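Local coordinates for protein putative glycoside hydrolase (Parabacteroides distasonis ATCC 8503, PDB 3GYC) that probably hydrolyses glycosidic bonds in carbohydrates, as a putative glycoside hydrolase of the cellulase-like family in the TIM-barrel clan, at residues E244-L248 with R275-W279; E305-D311 with S346-G350; E13-R17 with L389-L393. The contacts are given in a common frame with arbitrary orientation. Numbering follows the deposited sequence.

Interaction 1. Residues E244-L248 with R275-W279; sequences EFYKL and RPGYW
Helix-helix packing near a surface can combine an aromatic pair with a charged one, as helices 240-249 and 276-297 do here. Segment 244-248 is helical but kinked, Phe245 N and Tyr246 N lacking bonds to the preceding turn, and 275-279 opens the second helix; the nearest CA atoms are those of Phe245 and Trp279, 8.1 Å apart. Arg275, at the N-cap position, stretches its side chain (chi1 p, then t, t) to bring NH2 within 2.7 Å of OE2 of Glu244 (chi1 t, chi2 t), a salt bridge with weak hydrogen-bond geometry; Arg275 NH2 also lies 3.7 Å from Leu248 CD1. Tyr278, chi1 t, donates its OH to Glu244 OE1 at 2.5 Å, an oxygen shared with Asn241. Trp279, chi1 m, offers a face of its six-membered ring to the edge of Phe245 (chi1 t): a T-shaped pair, centroids 5.2 Å apart, planes at 89°. Leu248 CD1 meets Trp279 CZ2 at 3.8 Å. Helix 259-273 flanks the joint, touching Phe245 and Leu248 and accepting Trp279 NE1 at Val271 O.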
loop_
_atom_site.group_PDB
_atom_site.type_symbol
_atom_site.label_atom_id
_atom_site.label_comp_id
_atom_site.label_asym_id
_atom_site.label_seq_id
_atom_site.Cartn_x
_atom_site.Cartn_y
_atom_site.Cartn_z
ATOM N N GLU A 244 -16.448 7.125 11.936
ATOM C CA GLU A 244 -16.942 8.090 12.913
ATOM C C GLU A 244 -16.149 9.387 12.919
ATOM O O GLU A 244 -16.724 10.463 12.876
ATOM C CB GLU A 244 -16.959 7.492 14.332
ATOM C CG GLU A 244 -17.532 8.421 15.409
ATOM C CD GLU A 244 -17.346 7.873 16.808
ATOM O OE1 GLU A 244 -17.046 6.658 16.946
ATOM O OE2 GLU A 244 -17.461 8.661 17.763
ATOM N N PHE A 245 -14.836 9.284 12.994
ATOM C CA PHE A 245 -13.993 10.463 13.003
ATOM C C PHE A 245 -14.300 11.431 11.826
ATOM O O PHE A 245 -14.524 12.629 12.012
ATOM C CB PHE A 245 -12.519 10.054 12.939
ATOM C CG PHE A 245 -11.585 11.201 13.084
ATOM C CD1 PHE A 245 -11.332 11.749 14.324
ATOM C CD2 PHE A 245 -10.960 11.751 11.974
ATOM C CE1 PHE A 245 -10.478 12.825 14.468
ATOM C CE2 PHE A 245 -10.119 12.832 12.112
ATOM C CZ PHE A 245 -9.858 13.362 13.363
ATOM N N TYR A 246 -14.315 10.884 10.622
ATOM C CA TYR A 246 -14.535 11.702 9.443
ATOM C C TYR A 246 -15.971 12.245 9.377
ATOM O O TYR A 246 -16.168 13.367 8.875
ATOM C CB TYR A 246 -14.135 10.975 8.151
ATOM C CG TYR A 246 -12.665 10.970 7.832
ATOM C CD1 TYR A 246 -11.858 12.036 8.172
ATOM C CD2 TYR A 246 -12.108 9.974 7.066
ATOM C CE1 TYR A 246 -10.527 12.081 7.831
ATOM C CE2 TYR A 246 -10.771 10.024 6.699
ATOM C CZ TYR A 246 -9.996 11.097 7.096
ATOM O OH TYR A 246 -8.679 11.202 6.782
ATOM N N LYS A 247 -16.944 11.491 9.886
ATOM C CA LYS A 247 -18.342 11.973 9.926
ATOM C C LYS A 247 -18.402 13.179 10.846
ATOM O O LYS A 247 -19.065 14.159 10.543
ATOM C CB LYS A 247 -19.340 10.899 10.365
ATOM C CG LYS A 247 -19.609 9.805 9.306
ATOM C CD LYS A 247 -20.476 8.705 9.888
ATOM C CE LYS A 247 -20.741 7.578 8.911
ATOM N NZ LYS A 247 -21.274 6.365 9.635
ATOM N N LEU A 248 -17.681 13.117 11.958
ATOM C CA LEU A 248 -17.604 14.252 12.874
ATOM C C LEU A 248 -16.888 15.477 12.273
ATOM O O LEU A 248 -17.358 16.608 12.415
ATOM C CB LEU A 248 -16.920 13.845 14.184
ATOM C CG LEU A 248 -17.755 12.979 15.146
ATOM C CD1 LEU A 248 -16.861 12.400 16.222
ATOM C CD2 LEU A 248 -18.937 13.760 15.739
ATOM N N ARG A 275 -10.963 13.738 22.834
ATOM C CA ARG A 275 -10.942 12.430 23.491
ATOM C C ARG A 275 -9.974 11.463 22.808
ATOM O O ARG A 275 -10.396 10.462 22.242
ATOM C CB ARG A 275 -12.357 11.839 23.513
ATOM C CG ARG A 275 -13.115 11.903 22.193
ATOM C CD ARG A 275 -14.339 11.002 22.219
ATOM N NE ARG A 275 -15.098 11.105 20.987
ATOM C CZ ARG A 275 -16.144 10.349 20.645
ATOM N NH1 ARG A 275 -16.609 9.375 21.432
ATOM N NH2 ARG A 275 -16.736 10.567 19.474
ATOM N N PRO A 276 -8.667 11.735 22.922
ATOM C CA PRO A 276 -7.660 10.946 22.224
ATOM C C PRO A 276 -7.659 9.464 22.587
ATOM O O PRO A 276 -7.465 8.630 21.720
ATOM C CB PRO A 276 -6.347 11.643 22.602
ATOM C CG PRO A 276 -6.620 12.293 23.852
ATOM C CD PRO A 276 -8.046 12.739 23.799
ATOM N N GLY A 277 -7.911 9.144 23.851
ATOM C CA GLY A 277 -7.998 7.754 24.298
ATOM C C GLY A 277 -9.054 6.963 23.545
ATOM O O GLY A 277 -8.800 5.818 23.163
ATOM N N TYR A 278 -10.221 7.572 23.302
ATOM C CA TYR A 278 -11.300 6.904 22.564
ATOM C C TYR A 278 -10.871 6.541 21.146
ATOM O O TYR A 278 -11.147 5.433 20.665
ATOM C CB TYR A 278 -12.534 7.795 22.480
ATOM C CG TYR A 278 -13.637 7.242 21.606
ATOM C CD1 TYR A 278 -14.498 6.271 22.083
ATOM C CD2 TYR A 278 -13.820 7.698 20.294
ATOM C CE1 TYR A 278 -15.512 5.752 21.290
ATOM C CE2 TYR A 278 -14.833 7.178 19.494
ATOM C CZ TYR A 278 -15.679 6.217 20.003
ATOM O OH TYR A 278 -16.697 5.704 19.238
ATOM N N TRP A 279 -10.196 7.477 20.488
ATOM C CA TRP A 279 -9.733 7.249 19.108
ATOM C C TRP A 279 -8.638 6.223 19.081
ATOM O O TRP A 279 -8.642 5.335 18.231
ATOM C CB TRP A 279 -9.266 8.550 18.466
ATOM C CG TRP A 279 -10.383 9.570 18.387
ATOM C CD1 TRP A 279 -10.442 10.792 19.019
ATOM C CD2 TRP A 279 -11.614 9.429 17.681
ATOM N NE1 TRP A 279 -11.610 11.430 18.700
ATOM C CE2 TRP A 279 -12.348 10.617 17.880
ATOM C CE3 TRP A 279 -12.159 8.426 16.877
ATOM C CZ2 TRP A 279 -13.606 10.812 17.329
ATOM C CZ3 TRP A 279 -13.409 8.632 16.324
ATOM C CH2 TRP A 279 -14.119 9.808 16.557
#

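Interaction 2. Residues E305-D311 with S346-G350; sequences ECWGLVD and SNFCG
Loops that follow neighbouring barrel strands can be tied together by a single asparagine. Neither 305-311 nor 346-350 has regular secondary structure; CA atoms pair as Glu305 with Asn347 (4.8 Å) and Cys306 with Ser346 (5.0 Å), and the Cys306-Trp307 peptide is cis. Asn347 N donates to Cys306 O at 3.0 Å, while Ser346 CA makes a CA-H...O contact of 3.2 Å with that same Cys306 O. With chi1 p, the Asn347 amide sends ND2 to Val310 O, 3.0 Å away, and OD1 accepts from Trp236 NE1. A water donates to Glu305 OE1 (2.7 Å) and accepts weakly from Asn347 ND2 (3.1 Å); Glu305 OE2 is salt-bridged to Arg55. Ser346 OG takes Phe348 N at 3.0 Å in an ST turn, and Phe348 (chi1 m) brings CZ to 3.4 Å from Val310 O. These loops follow parallel strands 301-303 and 340-343, a setting characteristic of the C-terminal face of a TIM barrel, where such enzymes hold their active sites; a buried, water-linked glutamate after a strand is consistent with that site.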
loop_
_atom_site.group_PDB
_atom_site.type_symbol
_atom_site.label_atom_id
_atom_site.label_comp_id
_atom_site.label_asym_id
_atom_site.label_seq_id
_atom_site.Cartn_x
_atom_site.Cartn_y
_atom_site.Cartn_z
ATOM N N GLU A 305 -0.655 1.367 4.411
ATOM C CA GLU A 305 -1.540 2.508 4.464
ATOM C C GLU A 305 -2.194 2.511 5.855
ATOM O O GLU A 305 -2.954 1.630 6.194
ATOM C CB GLU A 305 -2.546 2.437 3.318
ATOM C CG GLU A 305 -1.886 2.362 1.908
ATOM C CD GLU A 305 -2.847 2.839 0.791
ATOM O OE1 GLU A 305 -3.519 3.865 1.002
ATOM O OE2 GLU A 305 -2.908 2.233 -0.308
ATOM N N CYS A 306 -1.832 3.520 6.640
ATOM C CA CYS A 306 -2.084 3.554 8.053
ATOM C C CYS A 306 -1.498 4.867 8.573
ATOM O O CYS A 306 -0.893 5.611 7.775
ATOM C CB CYS A 306 -1.301 2.385 8.650
ATOM S SG CYS A 306 0.447 2.427 8.023
ATOM N N TRP A 307 -1.685 5.217 9.856
ATOM C CA TRP A 307 -2.524 4.518 10.828
ATOM C C TRP A 307 -3.593 5.457 11.382
ATOM O O TRP A 307 -4.480 5.006 12.107
ATOM C CB TRP A 307 -1.725 4.025 12.066
ATOM C CG TRP A 307 -0.657 2.978 11.810
ATOM C CD1 TRP A 307 0.658 3.204 11.668
ATOM C CD2 TRP A 307 -0.840 1.566 11.700
ATOM N NE1 TRP A 307 1.322 2.032 11.429
ATOM C CE2 TRP A 307 0.424 1.007 11.464
ATOM C CE3 TRP A 307 -1.951 0.722 11.770
ATOM C CZ2 TRP A 307 0.616 -0.345 11.283
ATOM C CZ3 TRP A 307 -1.763 -0.621 11.596
ATOM C CH2 TRP A 307 -0.485 -1.141 11.350
ATOM N N GLY A 308 -3.482 6.758 11.101
ATOM C CA GLY A 308 -4.383 7.786 11.685
ATOM C C GLY A 308 -5.424 8.333 10.732
ATOM O O GLY A 308 -6.563 7.879 10.720
ATOM N N LEU A 309 -5.018 9.312 9.922
ATOM C CA LEU A 309 -5.887 9.910 8.932
ATOM C C LEU A 309 -5.542 9.303 7.593
ATOM O O LEU A 309 -4.374 8.978 7.318
ATOM C CB LEU A 309 -5.747 11.449 8.902
ATOM C CG LEU A 309 -6.812 12.214 9.691
ATOM C CD1 LEU A 309 -6.726 11.974 11.178
ATOM C CD2 LEU A 309 -6.768 13.717 9.393
ATOM N N VAL A 310 -6.550 9.159 6.740
ATOM C CA VAL A 310 -6.311 8.613 5.412
ATOM C C VAL A 310 -5.615 9.658 4.490
ATOM O O VAL A 310 -4.593 9.359 3.858
ATOM C CB VAL A 310 -7.630 8.102 4.760
ATOM C CG1 VAL A 310 -7.369 7.516 3.377
ATOM C CG2 VAL A 310 -8.253 7.065 5.652
ATOM N N ASP A 311 -6.148 10.871 4.466
ATOM C CA ASP A 311 -5.635 11.968 3.618
ATOM C C ASP A 311 -5.093 13.098 4.503
ATOM O O ASP A 311 -5.728 13.510 5.476
ATOM C CB ASP A 311 -6.782 12.526 2.780
ATOM C CG ASP A 311 -7.348 11.521 1.782
ATOM O OD1 ASP A 311 -6.654 10.548 1.509
ATOM O OD2 ASP A 311 -8.483 11.756 1.244
ATOM N N SER A 346 3.430 5.238 8.359
ATOM C CA SER A 346 2.252 5.936 7.795
ATOM C C SER A 346 2.252 5.936 6.278
ATOM O O SER A 346 3.290 5.653 5.680
ATOM C CB SER A 346 2.193 7.398 8.264
ATOM O OG SER A 346 3.063 8.233 7.527
ATOM N N ASN A 347 1.125 6.339 5.661
ATOM C CA ASN A 347 1.062 6.539 4.219
ATOM C C ASN A 347 1.514 7.964 3.779
ATOM O O ASN A 347 1.181 8.381 2.686
ATOM C CB ASN A 347 -0.293 6.148 3.572
ATOM C CG ASN A 347 -1.522 6.884 4.170
ATOM O OD1 ASN A 347 -1.742 6.820 5.319
ATOM N ND2 ASN A 347 -2.346 7.488 3.343
ATOM N N PHE A 348 2.281 8.668 4.633
ATOM C CA PHE A 348 2.820 9.994 4.332
ATOM C C PHE A 348 4.338 9.933 4.430
ATOM O O PHE A 348 4.992 10.955 4.607
ATOM C CB PHE A 348 2.241 11.049 5.297
ATOM C CG PHE A 348 0.750 10.984 5.395
ATOM C CD1 PHE A 348 -0.034 11.278 4.307
ATOM C CD2 PHE A 348 0.118 10.599 6.559
ATOM C CE1 PHE A 348 -1.410 11.167 4.376
ATOM C CE2 PHE A 348 -1.247 10.473 6.628
ATOM C CZ PHE A 348 -2.015 10.788 5.533
ATOM N N CYS A 349 4.866 8.716 4.319
ATOM C CA CYS A 349 6.245 8.455 4.533
ATOM C C CYS A 349 7.063 8.616 3.237
ATOM O O CYS A 349 7.686 7.663 2.745
ATOM C CB CYS A 349 6.391 7.063 5.104
ATOM S SG CYS A 349 7.992 6.817 5.839
ATOM N N GLY A 350 7.119 9.849 2.772
ATOM C CA GLY A 350 7.838 10.205 1.560
ATOM C C GLY A 350 8.211 11.674 1.532
ATOM O O GLY A 350 7.652 12.475 2.275
HETATM O O HOH W 1 -2.967 6.492 0.455
#

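Interaction 3. Residues E13-R17 with L389-L393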
loop_
_atom_site.group_PDB
_atom_site.type_symbol
_atom_site.label_atom_id
_atom_site.label_comp_id
_atom_site.label_asym_id
_atom_site.label_seq_id
_atom_site.Cartn_x
_atom_site.Cartn_y
_atom_site.Cartn_z
ATOM N N GLU A 13 17.581 -14.953 13.341
ATOM C CA GLU A 13 16.103 -14.885 13.346
ATOM C C GLU A 13 15.719 -14.013 12.153
ATOM O O GLU A 13 16.534 -13.245 11.652
ATOM C CB GLU A 13 15.564 -14.296 14.663
ATOM N N ILE A 14 14.501 -14.163 11.664
ATOM C CA ILE A 14 14.033 -13.361 10.537
ATOM C C ILE A 14 13.467 -12.056 11.094
ATOM O O ILE A 14 12.654 -12.059 12.039
ATOM C CB ILE A 14 12.949 -14.109 9.768
ATOM C CG1 ILE A 14 13.526 -15.417 9.216
ATOM C CG2 ILE A 14 12.383 -13.239 8.650
ATOM C CD1 ILE A 14 12.471 -16.439 8.956
ATOM N N SER A 15 13.943 -10.947 10.542
ATOM C CA SER A 15 13.481 -9.624 10.944
ATOM C C SER A 15 12.397 -9.080 10.021
ATOM O O SER A 15 12.471 -9.232 8.797
ATOM C CB SER A 15 14.644 -8.640 10.942
ATOM O OG SER A 15 15.490 -8.903 12.042
ATOM N N PRO A 16 11.375 -8.447 10.598
ATOM C CA PRO A 16 10.445 -7.772 9.751
ATOM C C PRO A 16 11.121 -6.622 8.994
ATOM O O PRO A 16 12.140 -6.126 9.398
ATOM C CB PRO A 16 9.442 -7.172 10.745
ATOM C CG PRO A 16 9.457 -8.064 11.872
ATOM C CD PRO A 16 10.866 -8.597 11.960
ATOM N N ARG A 17 10.501 -6.184 7.915
ATOM C CA ARG A 17 10.950 -5.021 7.184
ATOM C C ARG A 17 10.092 -3.784 7.475
ATOM O O ARG A 17 8.872 -3.867 7.667
ATOM C CB ARG A 17 11.018 -5.296 5.677
ATOM C CG ARG A 17 12.060 -6.272 5.368
ATOM C CD ARG A 17 12.921 -5.840 4.239
ATOM N NE ARG A 17 14.015 -6.755 4.012
ATOM C CZ ARG A 17 15.125 -6.438 3.342
ATOM N NH1 ARG A 17 15.309 -5.205 2.856
ATOM N NH2 ARG A 17 16.054 -7.353 3.161
ATOM N N LEU A 389 7.229 -15.701 1.732
ATOM C CA LEU A 389 7.560 -14.300 2.033
ATOM C C LEU A 389 8.750 -14.189 2.983
ATOM O O LEU A 389 9.641 -13.378 2.761
ATOM C CB LEU A 389 6.377 -13.588 2.630
ATOM C CG LEU A 389 6.556 -12.117 2.988
ATOM C CD1 LEU A 389 7.155 -11.307 1.809
ATOM C CD2 LEU A 389 5.220 -11.545 3.412
ATOM N N LEU A 390 8.793 -15.020 4.025
ATOM C CA LEU A 390 9.893 -14.949 5.007
ATOM C C LEU A 390 11.269 -15.135 4.413
ATOM O O LEU A 390 12.225 -14.465 4.846
ATOM C CB LEU A 390 9.676 -15.922 6.184
ATOM C CG LEU A 390 8.819 -15.439 7.360
ATOM C CD1 LEU A 390 7.551 -14.696 7.003
ATOM C CD2 LEU A 390 8.527 -16.634 8.300
ATOM N N LYS A 391 11.398 -16.017 3.428
ATOM C CA LYS A 391 12.683 -16.207 2.785
ATOM C C LYS A 391 13.156 -14.977 2.015
ATOM O O LYS A 391 14.327 -14.919 1.668
ATOM C CB LYS A 391 12.627 -17.336 1.757
ATOM C CG LYS A 391 12.566 -18.716 2.319
ATOM C CD LYS A 391 12.518 -19.802 1.186
ATOM C CE LYS A 391 11.466 -19.482 0.089
ATOM N NZ LYS A 391 10.960 -20.764 -0.595
ATOM N N ARG A 392 12.246 -14.061 1.675
ATOM C CA ARG A 392 12.583 -12.849 0.913
ATOM C C ARG A 392 12.884 -11.608 1.818
ATOM O O ARG A 392 13.362 -10.554 1.352
ATOM C CB ARG A 392 11.430 -12.553 -0.052
ATOM C CG ARG A 392 11.014 -13.762 -0.893
ATOM C CD ARG A 392 9.892 -13.409 -1.885
ATOM N NE ARG A 392 10.443 -12.684 -3.019
ATOM C CZ ARG A 392 11.035 -13.279 -4.060
ATOM N NH1 ARG A 392 11.160 -14.598 -4.117
ATOM N NH2 ARG A 392 11.547 -12.561 -5.035
ATOM N N LEU A 393 12.555 -11.710 3.101
ATOM C CA LEU A 393 12.796 -10.607 4.024
ATOM C C LEU A 393 14.308 -10.435 4.255
ATOM O O LEU A 393 14.739 -9.363 4.693
ATOM C CB LEU A 393 12.078 -10.832 5.346
ATOM C CG LEU A 393 10.562 -10.856 5.316
ATOM C CD1 LEU A 393 10.064 -11.394 6.641
ATOM C CD2 LEU A 393 9.987 -9.482 5.009
ATOM O OXT LEU A 393 15.151 -11.329 4.008
HETATM O O HOH W 2 14.498 -8.617 7.106
#
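A C-terminal carboxylate can be held by an arginine side chain, and here the last residue of the chain meets the segment that leads into its first strand. In Arg17, chi1 m sets CG 3.8 Å from Leu393 CD2, and the off-well chi2 of -133° with chi3 t then carries the guanidinium edge to the C-terminus. NE and NH2 of Arg17 both donate to Leu393 O, each at 2.8 Å, whereas Leu393 OXT stays 4.2 Å from Arg17 NH2. A water donates to Ser15 O (2.7 Å) and to Leu393 O (2.5 Å), giving that one carboxylate oxygen three donors. In the parallel barrel sheet of this TIM-barrel-clan protein, Arg17 begins strand 17-23, and the C-terminal segment 389-393 lies at the strand's N-terminal end; Asp107, just before strand 109-113, forms a salt bridge with Arg17 NH2, and Asn52 O, just before strand 53-57, accepts from Arg17 NH1. Leu393, chi1 m and chi2 t, reaches Ile14 CG2 with CD1 at 3.6 Å and also rests on Val341 and Leu154. Ile14, likewise m then t, extends CD1 to 4.0 Å from Leu390 CB. The type I turn from Leu390 to Leu393 brings both leucines to Ile14, while the CA-to-CB bonds of Lys391 and Arg392 point away.

The three contacts show chemistry following position in one fold. Interaction 2 is wholly buried, its centre about 10 Å from that of the chain, and works through backbone carbonyls, the Asn347 amide groups and a water bound to the Glu305 carboxylate. Interactions 1 and 3 are partly buried, their centres about 24 and 18 Å from the chain's; both combine apolar packing with an arginine and a carboxylate, in a salt bridge between helices in interaction 1 and in bonds to the C-terminus in interaction 3. Interactions 1 and 2 touch: Tyr246 OH lies 3.0 Å from Val310 N, probably hydrogen-bonded, and Phe245 CE2 lies 3.6 Å from Leu309 CD1. Interaction 3 touches neither, yet the Arg17 backbone hydrogen-bonds to strand 340-343, which leads into 346-350.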